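PDB 6V8J: Ara h 8 allergen isoform from Arachis hypogaea, which probably binds small ligands, as members of the Bet v 1 family do, and belongs to the pathogenesis-related proteins of plant defence. Local coordinates for residues 36-41 and 54-59; 65-70 and 83-88; 50-55 and 69-74; 17-22 and 145-150. All coordinates share one frame; numbering follows the deposited sequence.

Contact 4 opens first, at residues 17-22, and closes only at 145-150. It joins helix 16-25 to the last helix and spans the other three contacts. Contact 1 opens at 36-41 and closes at 54-59, pairing strand 38-45 with strand 53-60. Contact 3 opens at 50-55, before contact 1 is complete, and shares Lys54 and Lys55 with it. It closes at 69-74. Contact 2 likewise opens at 65-70, before contact 3 ends, shares His69 and Lys70, and closes at 83-88. Contacts 1, 3 and 2 are thus successive hairpins of one antiparallel sheet. Contacts 3 and 4 just touch, through Ile74 and Phe20.

Contact 1: residues 36-41 and 54-59; sequences PAIQSI and KKVTAV. With NA (sodium ion), chain E.
Thr57 is paired with two residues at once, Gln39 and Ser40, the mark of a classic beta bulge where strand 38-45 meets strand 53-60. Thr57 O receives Ser40 N at 3.3 Å and also takes a weak bond from Gln39 N. In return Thr57 N binds Ser40 O at 2.9 Å. Before the bulge, Val59 N meets Ala37 O at 2.6 Å, nearly along the C=O axis. The side chain of Gln39 lies across the neighbouring strand. Its OE1 rests by Thr57 CG2, and its NE2 is 3.5 Å from Val59 CG1. On the face of Ser40 and Thr57, one water accepts from both hydroxyls, 2.7 Å from Ser40 OG and 2.8 Å from Thr57 OG1, and donates to Lys55 O. Ser40 OG sits between the backbone N and the carbonyl carbon (chi1 65°), which turns it to this water.

The other face is mostly apolar where Ile38, Ile41 and Val56 lie. Ile41 and Val56 lie side by side, with CG1 of the first 4.0 Å from CG2 of the second. Ile41 CG2 also touches the extended chain of Lys54, whose NZ forms a salt bridge with Asp28. Ile38 and Ile41 pack on Thr31 of helix 27-34. Ile38 O is 2.6 Å from a sodium ion, which Pro32 O and Ile35 O also bind. Carbon packing and the Lys54-Asp28 salt bridge thus join the strands to helix 27-34, while a water links the hydroxyls. The sodium ion ties Ile38, beside the bulge, to the C-terminal end of helix 27-34 and the residue after it.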
loop_
_atom_site.group_PDB
_atom_site.type_symbol
_atom_site.label_atom_id
_atom_site.label_comp_id
_atom_site.label_asym_id
_atom_site.label_seq_id
_atom_site.Cartn_x
_atom_site.Cartn_y
_atom_site.Cartn_z
ATOM N N PRO A 36 -5.131 0.387 14.184
ATOM C CA PRO A 36 -4.696 1.024 15.426
ATOM C C PRO A 36 -3.313 1.683 15.329
ATOM O O PRO A 36 -3.182 2.797 15.766
ATOM C CB PRO A 36 -4.685 -0.131 16.436
ATOM C CG PRO A 36 -5.753 -1.083 15.906
ATOM C CD PRO A 36 -5.657 -0.969 14.390
ATOM N N ALA A 37 -2.332 0.981 14.753
ATOM C CA ALA A 37 -0.885 1.334 14.719
ATOM C C ALA A 37 -0.613 2.555 13.844
ATOM O O ALA A 37 0.428 3.231 14.071
ATOM C CB ALA A 37 -0.087 0.150 14.221
ATOM N N ILE A 38 -1.490 2.847 12.892
ATOM C CA ILE A 38 -1.225 3.939 11.917
ATOM C C ILE A 38 -1.896 5.233 12.396
ATOM O O ILE A 38 -3.083 5.315 12.307
ATOM C CB ILE A 38 -1.713 3.472 10.536
ATOM C CG1 ILE A 38 -0.657 2.614 9.841
ATOM C CG2 ILE A 38 -2.169 4.639 9.694
ATOM C CD1 ILE A 38 -1.187 1.838 8.683
ATOM N N GLN A 39 -1.124 6.169 12.945
ATOM C CA GLN A 39 -1.645 7.416 13.565
ATOM C C GLN A 39 -2.278 8.371 12.553
ATOM O O GLN A 39 -3.305 8.943 12.863
ATOM C CB GLN A 39 -0.503 8.176 14.232
ATOM C CG GLN A 39 -0.401 7.973 15.726
ATOM C CD GLN A 39 0.712 8.838 16.249
ATOM O OE1 GLN A 39 0.929 9.927 15.763
ATOM N NE2 GLN A 39 1.425 8.335 17.238
ATOM N N SER A 40 -1.632 8.562 11.408
ATOM C CA SER A 40 -1.944 9.694 10.499
ATOM C C SER A 40 -1.283 9.460 9.143
ATOM O O SER A 40 -0.327 8.737 9.082
ATOM C CB SER A 40 -1.547 11.027 11.068
ATOM O OG SER A 40 -0.155 11.132 11.221
ATOM N N ILE A 41 -1.888 10.011 8.107
ATOM C CA ILE A 41 -1.374 10.052 6.708
ATOM C C ILE A 41 -1.614 11.489 6.265
ATOM O O ILE A 41 -2.787 11.907 6.287
ATOM C CB ILE A 41 -2.073 9.017 5.794
ATOM C CG1 ILE A 41 -1.972 7.606 6.384
ATOM C CG2 ILE A 41 -1.506 9.128 4.367
ATOM C CD1 ILE A 41 -2.603 6.539 5.557
ATOM N N LYS A 54 3.300 11.483 0.611
ATOM C CA LYS A 54 2.537 11.412 1.882
ATOM C C LYS A 54 3.458 10.882 2.974
ATOM O O LYS A 54 4.353 10.046 2.660
ATOM C CB LYS A 54 1.347 10.452 1.830
ATOM C CG LYS A 54 0.561 10.381 0.533
ATOM C CD LYS A 54 -0.402 9.232 0.587
ATOM C CE LYS A 54 -1.298 9.071 -0.624
ATOM N NZ LYS A 54 -2.302 8.013 -0.392
ATOM N N LYS A 55 3.253 11.371 4.196
ATOM C CA LYS A 55 3.926 10.864 5.413
ATOM C C LYS A 55 2.909 10.057 6.216
ATOM O O LYS A 55 1.855 10.604 6.536
ATOM C CB LYS A 55 4.502 12.048 6.201
ATOM C CG LYS A 55 4.884 11.776 7.656
ATOM C CD LYS A 55 5.417 13.004 8.397
ATOM C CE LYS A 55 6.828 13.333 7.943
ATOM N NZ LYS A 55 7.252 14.748 8.153
ATOM N N VAL A 56 3.201 8.779 6.453
ATOM C CA VAL A 56 2.392 7.825 7.259
ATOM C C VAL A 56 3.100 7.706 8.607
ATOM O O VAL A 56 4.238 7.216 8.632
ATOM C CB VAL A 56 2.230 6.455 6.567
ATOM C CG1 VAL A 56 1.386 5.505 7.385
ATOM C CG2 VAL A 56 1.668 6.586 5.153
ATOM N N THR A 57 2.437 8.199 9.647
ATOM C CA THR A 57 2.930 8.057 11.031
ATOM C C THR A 57 2.287 6.815 11.651
ATOM O O THR A 57 1.066 6.682 11.574
ATOM C CB THR A 57 2.674 9.314 11.858
ATOM O OG1 THR A 57 3.077 10.442 11.090
ATOM C CG2 THR A 57 3.408 9.297 13.180
ATOM N N ALA A 58 3.132 5.945 12.196
ATOM C CA ALA A 58 2.752 4.684 12.853
ATOM C C ALA A 58 3.350 4.691 14.263
ATOM O O ALA A 58 4.483 5.155 14.439
ATOM C CB ALA A 58 3.272 3.544 12.038
ATOM N N VAL A 59 2.588 4.203 15.236
ATOM C CA VAL A 59 3.131 3.990 16.604
ATOM C C VAL A 59 2.876 2.540 17.011
ATOM O O VAL A 59 1.757 2.068 16.802
ATOM C CB VAL A 59 2.501 4.989 17.584
ATOM C CG1 VAL A 59 0.987 4.872 17.593
ATOM C CG2 VAL A 59 3.080 4.834 18.977
HETATM NA NA NA E . -5.048 4.514 13.827
HETATM O O HOH W 1 1.438 11.684 9.145
#

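Contact 2: residues 65-70 and 83-88; sequences SYVLHK and YTISGG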
loop_
_atom_site.group_PDB
_atom_site.type_symbol
_atom_site.label_atom_id
_atom_site.label_comp_id
_atom_site.label_asym_id
_atom_site.label_seq_id
_atom_site.Cartn_x
_atom_site.Cartn_y
_atom_site.Cartn_z
ATOM N N SER A 65 7.241 5.802 14.063
ATOM C CA SER A 65 7.997 5.607 12.805
ATOM C C SER A 65 7.250 6.270 11.651
ATOM O O SER A 65 6.052 6.448 11.756
ATOM C CB SER A 65 8.252 4.166 12.547
ATOM O OG SER A 65 7.027 3.470 12.484
ATOM N N TYR A 66 7.976 6.697 10.632
ATOM C CA TYR A 66 7.379 7.478 9.529
ATOM C C TYR A 66 7.826 6.810 8.232
ATOM O O TYR A 66 9.025 6.749 7.982
ATOM C CB TYR A 66 7.812 8.945 9.594
ATOM C CG TYR A 66 7.910 9.534 10.977
ATOM C CD1 TYR A 66 9.036 9.342 11.747
ATOM C CD2 TYR A 66 6.891 10.296 11.511
ATOM C CE1 TYR A 66 9.152 9.881 13.013
ATOM C CE2 TYR A 66 6.985 10.842 12.779
ATOM C CZ TYR A 66 8.119 10.629 13.533
ATOM O OH TYR A 66 8.241 11.136 14.789
ATOM N N VAL A 67 6.879 6.308 7.456
ATOM C CA VAL A 67 7.263 5.841 6.105
ATOM C C VAL A 67 6.713 6.850 5.096
ATOM O O VAL A 67 5.671 7.451 5.374
ATOM C CB VAL A 67 6.869 4.380 5.823
ATOM C CG1 VAL A 67 7.590 3.402 6.729
ATOM C CG2 VAL A 67 5.375 4.156 5.822
ATOM N N LEU A 68 7.480 7.125 4.046
ATOM C CA LEU A 68 7.011 8.060 3.000
ATOM C C LEU A 68 6.420 7.236 1.861
ATOM O O LEU A 68 6.975 6.191 1.538
ATOM C CB LEU A 68 8.177 8.933 2.524
ATOM C CG LEU A 68 8.769 9.889 3.563
ATOM C CD1 LEU A 68 9.993 10.589 3.034
ATOM C CD2 LEU A 68 7.759 10.918 4.004
ATOM N N HIS A 69 5.367 7.770 1.267
ATOM C CA HIS A 69 4.530 7.106 0.249
ATOM C C HIS A 69 4.373 8.055 -0.949
ATOM O O HIS A 69 3.777 9.115 -0.774
ATOM C CB HIS A 69 3.224 6.691 0.932
ATOM C CG HIS A 69 2.147 6.204 0.041
ATOM N ND1 HIS A 69 1.459 5.043 0.297
ATOM C CD2 HIS A 69 1.604 6.731 -1.069
ATOM C CE1 HIS A 69 0.548 4.877 -0.629
ATOM N NE2 HIS A 69 0.620 5.889 -1.476
ATOM N N LYS A 70 4.950 7.678 -2.095
ATOM C CA LYS A 70 4.926 8.491 -3.331
ATOM C C LYS A 70 3.922 7.871 -4.303
ATOM O O LYS A 70 4.027 6.656 -4.544
ATOM C CB LYS A 70 6.316 8.537 -3.969
ATOM C CG LYS A 70 6.420 9.435 -5.199
ATOM C CD LYS A 70 7.820 10.012 -5.446
ATOM C CE LYS A 70 7.885 10.805 -6.729
ATOM N NZ LYS A 70 8.882 11.898 -6.657
ATOM N N TYR A 83 2.467 3.003 -6.327
ATOM C CA TYR A 83 3.079 3.858 -5.279
ATOM C C TYR A 83 4.338 3.183 -4.751
ATOM O O TYR A 83 4.526 1.942 -4.953
ATOM C CB TYR A 83 2.068 4.103 -4.148
ATOM C CG TYR A 83 1.628 2.862 -3.411
ATOM C CD1 TYR A 83 0.711 1.974 -3.955
ATOM C CD2 TYR A 83 2.158 2.566 -2.174
ATOM C CE1 TYR A 83 0.296 0.846 -3.266
ATOM C CE2 TYR A 83 1.742 1.457 -1.458
ATOM C CZ TYR A 83 0.834 0.584 -2.016
ATOM O OH TYR A 83 0.549 -0.520 -1.298
ATOM N N THR A 84 5.200 4.002 -4.148
ATOM C CA THR A 84 6.491 3.579 -3.576
ATOM C C THR A 84 6.539 3.978 -2.098
ATOM O O THR A 84 6.234 5.141 -1.806
ATOM C CB THR A 84 7.649 4.119 -4.425
ATOM O OG1 THR A 84 7.507 3.508 -5.713
ATOM C CG2 THR A 84 8.998 3.829 -3.810
ATOM N N ILE A 85 6.954 3.038 -1.246
ATOM C CA ILE A 85 7.128 3.157 0.234
ATOM C C ILE A 85 8.636 3.211 0.506
ATOM O O ILE A 85 9.378 2.410 -0.127
ATOM C CB ILE A 85 6.497 1.943 0.951
ATOM C CG1 ILE A 85 5.011 1.747 0.634
ATOM C CG2 ILE A 85 6.763 2.009 2.439
ATOM C CD1 ILE A 85 4.133 2.929 0.999
ATOM N N SER A 86 9.036 4.162 1.336
ATOM C CA SER A 86 10.430 4.301 1.811
ATOM C C SER A 86 10.442 5.043 3.151
ATOM O O SER A 86 9.392 5.511 3.567
ATOM C CB SER A 86 11.252 5.027 0.788
ATOM O OG SER A 86 10.622 6.232 0.411
ATOM N N GLY A 87 11.614 5.153 3.764
ATOM C CA GLY A 87 11.745 5.823 5.070
ATOM C C GLY A 87 11.776 4.794 6.175
ATOM O O GLY A 87 12.374 3.738 5.959
ATOM N N GLY A 88 11.145 5.096 7.309
ATOM C CA GLY A 88 11.230 4.224 8.495
ATOM C C GLY A 88 12.665 3.870 8.827
ATOM O O GLY A 88 12.968 2.681 8.896
#
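His69 and Tyr83 meet as two nearly parallel rings on strands 63-75 and 80-87. Their planes differ by 9° and their centroids are 4.6 Å apart, but the offset is large, so little of one ring lies above the other. Tyr83 CD2 lies over one face of the imidazole, 3.2 Å from His69 CE1. With chi1 at 63° the Tyr83 ring is tucked back over its own backbone and towards His69. On its own account Tyr83 stacks with Phe100, and His69 NE2 is hydrogen-bonded to Tyr81 OH.

Aliphatic groups flank the rings. Ile85 CD1 comes obliquely to the imidazole, 3.5 Å from His69 ND1, and also lies in plane at the edge of the Tyr83 ring. Further along, Ile85 CG2 meets Val67 CB at 4.1 Å.

Backbone hydrogen bonds zip the strands together. Leu68 and Ser86 exchange two bonds. Lys70 and Thr84 do the same, and Lys70 N reaches Thr84 O at 2.9 Å with an N-H...O angle of 169°. The ladder ends where Gly88 N binds Tyr66 O at 2.8 Å. CA-H...O contacts fill in between, such as Tyr83 CA to Lys70 O at 3.0 Å.

The face of Leu68, Lys70, Thr84 and Ser86 is the more polar one, and Thr84 OG1 bonds to Asp72 and Ser99. The imidazole is held by a ring over one face and by a hydrogen bond at NE2. Its rotation is therefore probably well fixed.

Contact 3: residues 50-55 and 69-74; sequences PGTVKK and HKIDAI
Lys54 and His69 form a hydrogen-bonded antiparallel pair, in which each backbone N binds the other's O, at 2.8 Å for Lys54 N to His69 O. The ladder continues with Ile71 N to Thr52 O and Gly51 N to Ile71 O. The Lys54 side chain runs alongside that of His69, and its CD lies over the imidazole face, 4.0 Å from the ring centroid and 29° off the normal. This CH-pi contact is on the face opposite Tyr83, so the ring is sandwiched. Lys54 CG stands beside its backbone N (chi1 -37°), and the extended chain runs past the ring, its NZ having its partner Asp28 beyond the contact. On this same side Ile71 CD1 meets Thr52 CB at 4.0 Å, while Thr52 OG1 bonds to Gly49 O.

On the reverse face Val53 CG2 rests on Lys70 CD at 4.0 Å. At the far end Pro50 CD packs on Ile74 CG2 at 3.7 Å, and the two side chains cross at about a right angle. Gly51 has a positive phi of 105° as the chain turns into the strand. A glycine-rich loop leading into a meander of antiparallel strands is characteristic of the Bet v 1 fold.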
loop_
_atom_site.group_PDB
_atom_site.type_symbol
_atom_site.label_atom_id
_atom_site.label_comp_id
_atom_site.label_asym_id
_atom_site.label_seq_id
_atom_site.Cartn_x
_atom_site.Cartn_y
_atom_site.Cartn_z
ATOM N N PRO A 50 0.021 12.060 -9.551
ATOM C CA PRO A 50 1.356 11.474 -9.625
ATOM C C PRO A 50 2.444 12.446 -9.130
ATOM O O PRO A 50 2.422 13.590 -9.510
ATOM C CB PRO A 50 1.526 11.192 -11.124
ATOM C CG PRO A 50 0.138 10.899 -11.583
ATOM C CD PRO A 50 -0.727 11.869 -10.798
ATOM N N GLY A 51 3.337 11.970 -8.257
ATOM C CA GLY A 51 4.445 12.761 -7.694
ATOM C C GLY A 51 4.171 13.165 -6.270
ATOM O O GLY A 51 5.141 13.496 -5.573
ATOM N N THR A 52 2.898 13.156 -5.860
ATOM C CA THR A 52 2.446 13.419 -4.467
ATOM C C THR A 52 3.179 12.511 -3.476
ATOM O O THR A 52 3.188 11.269 -3.681
ATOM C CB THR A 52 0.941 13.185 -4.303
ATOM O OG1 THR A 52 0.280 14.188 -5.089
ATOM C CG2 THR A 52 0.497 13.316 -2.874
ATOM N N VAL A 53 3.781 13.114 -2.459
ATOM C CA VAL A 53 4.402 12.367 -1.340
ATOM C C VAL A 53 3.536 12.583 -0.086
ATOM O O VAL A 53 3.108 13.745 0.193
ATOM C CB VAL A 53 5.867 12.756 -1.124
ATOM C CG1 VAL A 53 6.444 12.172 0.166
ATOM C CG2 VAL A 53 6.700 12.263 -2.291
ATOM N N LYS A 54 3.300 11.483 0.611
ATOM C CA LYS A 54 2.537 11.412 1.882
ATOM C C LYS A 54 3.458 10.882 2.974
ATOM O O LYS A 54 4.353 10.046 2.660
ATOM C CB LYS A 54 1.347 10.452 1.830
ATOM C CG LYS A 54 0.561 10.381 0.533
ATOM C CD LYS A 54 -0.402 9.232 0.587
ATOM C CE LYS A 54 -1.298 9.071 -0.624
ATOM N NZ LYS A 54 -2.302 8.013 -0.392
ATOM N N LYS A 55 3.253 11.371 4.196
ATOM C CA LYS A 55 3.926 10.864 5.413
ATOM C C LYS A 55 2.909 10.057 6.216
ATOM O O LYS A 55 1.855 10.604 6.536
ATOM C CB LYS A 55 4.502 12.048 6.201
ATOM C CG LYS A 55 4.884 11.776 7.656
ATOM C CD LYS A 55 5.417 13.004 8.397
ATOM C CE LYS A 55 6.828 13.333 7.943
ATOM N NZ LYS A 55 7.252 14.748 8.153
ATOM N N HIS A 69 5.367 7.770 1.267
ATOM C CA HIS A 69 4.530 7.106 0.249
ATOM C C HIS A 69 4.373 8.055 -0.949
ATOM O O HIS A 69 3.777 9.115 -0.774
ATOM C CB HIS A 69 3.224 6.691 0.932
ATOM C CG HIS A 69 2.147 6.204 0.041
ATOM N ND1 HIS A 69 1.459 5.043 0.297
ATOM C CD2 HIS A 69 1.604 6.731 -1.069
ATOM C CE1 HIS A 69 0.548 4.877 -0.629
ATOM N NE2 HIS A 69 0.620 5.889 -1.476
ATOM N N LYS A 70 4.950 7.678 -2.095
ATOM C CA LYS A 70 4.926 8.491 -3.331
ATOM C C LYS A 70 3.922 7.871 -4.303
ATOM O O LYS A 70 4.027 6.656 -4.544
ATOM C CB LYS A 70 6.316 8.537 -3.969
ATOM C CG LYS A 70 6.420 9.435 -5.199
ATOM C CD LYS A 70 7.820 10.012 -5.446
ATOM C CE LYS A 70 7.885 10.805 -6.729
ATOM N NZ LYS A 70 8.882 11.898 -6.657
ATOM N N ILE A 71 3.048 8.678 -4.913
ATOM C CA ILE A 71 2.171 8.187 -6.015
ATOM C C ILE A 71 3.006 8.132 -7.300
ATOM O O ILE A 71 3.526 9.178 -7.734
ATOM C CB ILE A 71 0.887 9.019 -6.190
ATOM C CG1 ILE A 71 0.123 9.214 -4.873
ATOM C CG2 ILE A 71 0.021 8.378 -7.265
ATOM C CD1 ILE A 71 -1.226 9.929 -5.012
ATOM N N ASP A 72 3.142 6.957 -7.902
ATOM C CA ASP A 72 3.889 6.811 -9.180
ATOM C C ASP A 72 2.897 6.938 -10.340
ATOM O O ASP A 72 3.225 7.603 -11.324
ATOM C CB ASP A 72 4.681 5.508 -9.203
ATOM C CG ASP A 72 5.669 5.386 -8.075
ATOM O OD1 ASP A 72 6.473 6.335 -7.897
ATOM O OD2 ASP A 72 5.633 4.347 -7.382
ATOM N N ALA A 73 1.708 6.340 -10.220
ATOM C CA ALA A 73 0.649 6.437 -11.257
ATOM C C ALA A 73 -0.704 6.294 -10.577
ATOM O O ALA A 73 -0.796 5.658 -9.514
ATOM C CB ALA A 73 0.836 5.414 -12.347
ATOM N N ILE A 74 -1.709 6.951 -11.110
ATOM C CA ILE A 74 -3.102 6.780 -10.619
ATOM C C ILE A 74 -4.034 7.013 -11.803
ATOM O O ILE A 74 -3.831 8.019 -12.506
ATOM C CB ILE A 74 -3.396 7.731 -9.446
ATOM C CG1 ILE A 74 -4.822 7.514 -8.932
ATOM C CG2 ILE A 74 -3.131 9.174 -9.813
ATOM C CD1 ILE A 74 -5.113 8.177 -7.598
#

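Contact 4: residues 17-22 and 145-150; sequences AKLFKA and AIEGYV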
loop_
_atom_site.group_PDB
_atom_site.type_symbol
_atom_site.label_atom_id
_atom_site.label_comp_id
_atom_site.label_asym_id
_atom_site.label_seq_id
_atom_site.Cartn_x
_atom_site.Cartn_y
_atom_site.Cartn_z
ATOM N N ALA A 17 -15.106 -0.245 -8.768
ATOM C CA ALA A 17 -15.266 1.194 -8.484
ATOM C C ALA A 17 -15.278 1.412 -6.966
ATOM O O ALA A 17 -14.555 2.246 -6.488
ATOM C CB ALA A 17 -16.517 1.703 -9.127
ATOM N N LYS A 18 -16.116 0.662 -6.259
ATOM C CA LYS A 18 -16.292 0.799 -4.797
ATOM C C LYS A 18 -14.992 0.442 -4.077
ATOM O O LYS A 18 -14.588 1.164 -3.182
ATOM C CB LYS A 18 -17.403 -0.169 -4.398
ATOM C CG LYS A 18 -18.209 0.211 -3.174
ATOM C CD LYS A 18 -19.368 -0.731 -2.972
ATOM C CE LYS A 18 -20.558 -0.074 -2.306
ATOM N NZ LYS A 18 -21.831 -0.796 -2.547
ATOM N N LEU A 19 -14.360 -0.643 -4.496
ATOM C CA LEU A 19 -13.090 -1.095 -3.889
ATOM C C LEU A 19 -11.972 -0.072 -4.143
ATOM O O LEU A 19 -11.212 0.200 -3.214
ATOM C CB LEU A 19 -12.754 -2.452 -4.494
ATOM C CG LEU A 19 -11.437 -3.066 -4.052
ATOM C CD1 LEU A 19 -11.430 -3.353 -2.557
ATOM C CD2 LEU A 19 -11.138 -4.314 -4.852
ATOM N N PHE A 20 -11.909 0.470 -5.362
ATOM C CA PHE A 20 -10.906 1.516 -5.687
ATOM C C PHE A 20 -11.141 2.771 -4.840
ATOM O O PHE A 20 -10.185 3.243 -4.259
ATOM C CB PHE A 20 -10.922 1.847 -7.179
ATOM C CG PHE A 20 -9.785 2.752 -7.584
ATOM C CD1 PHE A 20 -8.514 2.247 -7.781
ATOM C CD2 PHE A 20 -9.988 4.113 -7.726
ATOM C CE1 PHE A 20 -7.469 3.087 -8.121
ATOM C CE2 PHE A 20 -8.938 4.948 -8.073
ATOM C CZ PHE A 20 -7.686 4.432 -8.273
ATOM N N LYS A 21 -12.386 3.217 -4.711
ATOM C CA LYS A 21 -12.701 4.450 -3.949
ATOM C C LYS A 21 -12.310 4.283 -2.476
ATOM O O LYS A 21 -11.709 5.197 -1.919
ATOM C CB LYS A 21 -14.194 4.738 -4.007
ATOM C CG LYS A 21 -14.673 5.844 -3.080
ATOM C CD LYS A 21 -15.974 6.445 -3.533
ATOM C CE LYS A 21 -16.591 7.386 -2.524
ATOM N NZ LYS A 21 -15.572 8.205 -1.843
ATOM N N ALA A 22 -12.640 3.141 -1.876
ATOM C CA ALA A 22 -12.283 2.940 -0.458
ATOM C C ALA A 22 -10.770 2.837 -0.308
ATOM O O ALA A 22 -10.244 3.520 0.564
ATOM C CB ALA A 22 -12.974 1.721 0.078
ATOM N N ALA A 145 -8.343 -4.877 5.522
ATOM C CA ALA A 145 -9.057 -4.149 6.584
ATOM C C ALA A 145 -10.024 -3.161 5.934
ATOM O O ALA A 145 -11.174 -3.111 6.333
ATOM C CB ALA A 145 -8.055 -3.438 7.464
ATOM N N ILE A 146 -9.559 -2.432 4.924
ATOM C CA ILE A 146 -10.428 -1.490 4.172
ATOM C C ILE A 146 -11.505 -2.296 3.442
ATOM O O ILE A 146 -12.631 -1.862 3.456
ATOM C CB ILE A 146 -9.593 -0.613 3.220
ATOM C CG1 ILE A 146 -8.642 0.289 4.010
ATOM C CG2 ILE A 146 -10.481 0.169 2.272
ATOM C CD1 ILE A 146 -7.610 0.985 3.175
ATOM N N GLU A 147 -11.133 -3.423 2.847
ATOM C CA GLU A 147 -12.089 -4.246 2.063
ATOM C C GLU A 147 -13.205 -4.741 2.986
ATOM O O GLU A 147 -14.348 -4.609 2.627
ATOM C CB GLU A 147 -11.369 -5.463 1.482
ATOM C CG GLU A 147 -12.183 -6.225 0.465
ATOM C CD GLU A 147 -11.542 -7.505 -0.032
ATOM O OE1 GLU A 147 -10.409 -7.739 0.318
ATOM O OE2 GLU A 147 -12.196 -8.251 -0.756
ATOM N N GLY A 148 -12.827 -5.224 4.167
ATOM C CA GLY A 148 -13.786 -5.640 5.209
ATOM C C GLY A 148 -14.649 -4.488 5.674
ATOM O O GLY A 148 -15.849 -4.664 5.795
ATOM N N TYR A 149 -14.064 -3.305 5.817
ATOM C CA TYR A 149 -14.845 -2.124 6.244
ATOM C C TYR A 149 -15.954 -1.838 5.231
ATOM O O TYR A 149 -17.044 -1.537 5.637
ATOM C CB TYR A 149 -13.923 -0.912 6.375
ATOM C CG TYR A 149 -14.650 0.382 6.605
ATOM C CD1 TYR A 149 -15.130 1.137 5.554
ATOM C CD2 TYR A 149 -14.871 0.844 7.883
ATOM C CE1 TYR A 149 -15.797 2.331 5.763
ATOM C CE2 TYR A 149 -15.530 2.037 8.110
ATOM C CZ TYR A 149 -15.993 2.784 7.051
ATOM O OH TYR A 149 -16.644 3.948 7.301
ATOM N N VAL A 150 -15.654 -1.947 3.945
ATOM C CA VAL A 150 -16.642 -1.671 2.869
ATOM C C VAL A 150 -17.785 -2.682 2.969
ATOM O O VAL A 150 -18.925 -2.275 2.879
ATOM C CB VAL A 150 -15.963 -1.729 1.497
ATOM C CG1 VAL A 150 -16.993 -1.774 0.388
ATOM C CG2 VAL A 150 -15.032 -0.544 1.327
#
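Ala22 of helix 16-25 meets Ile146 and Val150 of helix 129-151. This is helix packing within the Bet v 1 fold, in which a long C-terminal helix lies across a curved antiparallel sheet. The segment axes come within 9.8 Å, and their N-to-C directions make an angle of 123°. No hydrogen bond crosses the contact.

The tight part is centred on the methyl of Ala22. Its small side chain points at the other helix and sits between Ile146 and Val150, one turn apart. Ile146 CG2 is 3.7 Å from Ala22 CB. Ile146 also packs on Leu30 and Thr31 of helix 27-34, so three helices converge here.

The margins are looser. On the solvent side the exposed Lys18 runs past the valine, with its CD 4.2 Å from Val150 CG1, and only its carbon chain touches. On the buried side Leu19 CD1 approaches Glu147 CG at 4.2 Å. With CG anti to the backbone N (chi1 177°), the Leu19 chain reaches Leu104 and Ile113 of the sheet. Glu147 meets the leucine with its aliphatic part, while its OE2 is hydrogen-bonded to Ser12 OG. The leucine thus joins the first helix to both the sheet and the last helix. The closest approach between the two segments is that of Val150 CG2 to Ala22 CB, 3.3 Å, shorter than two methyl carbons normally allow.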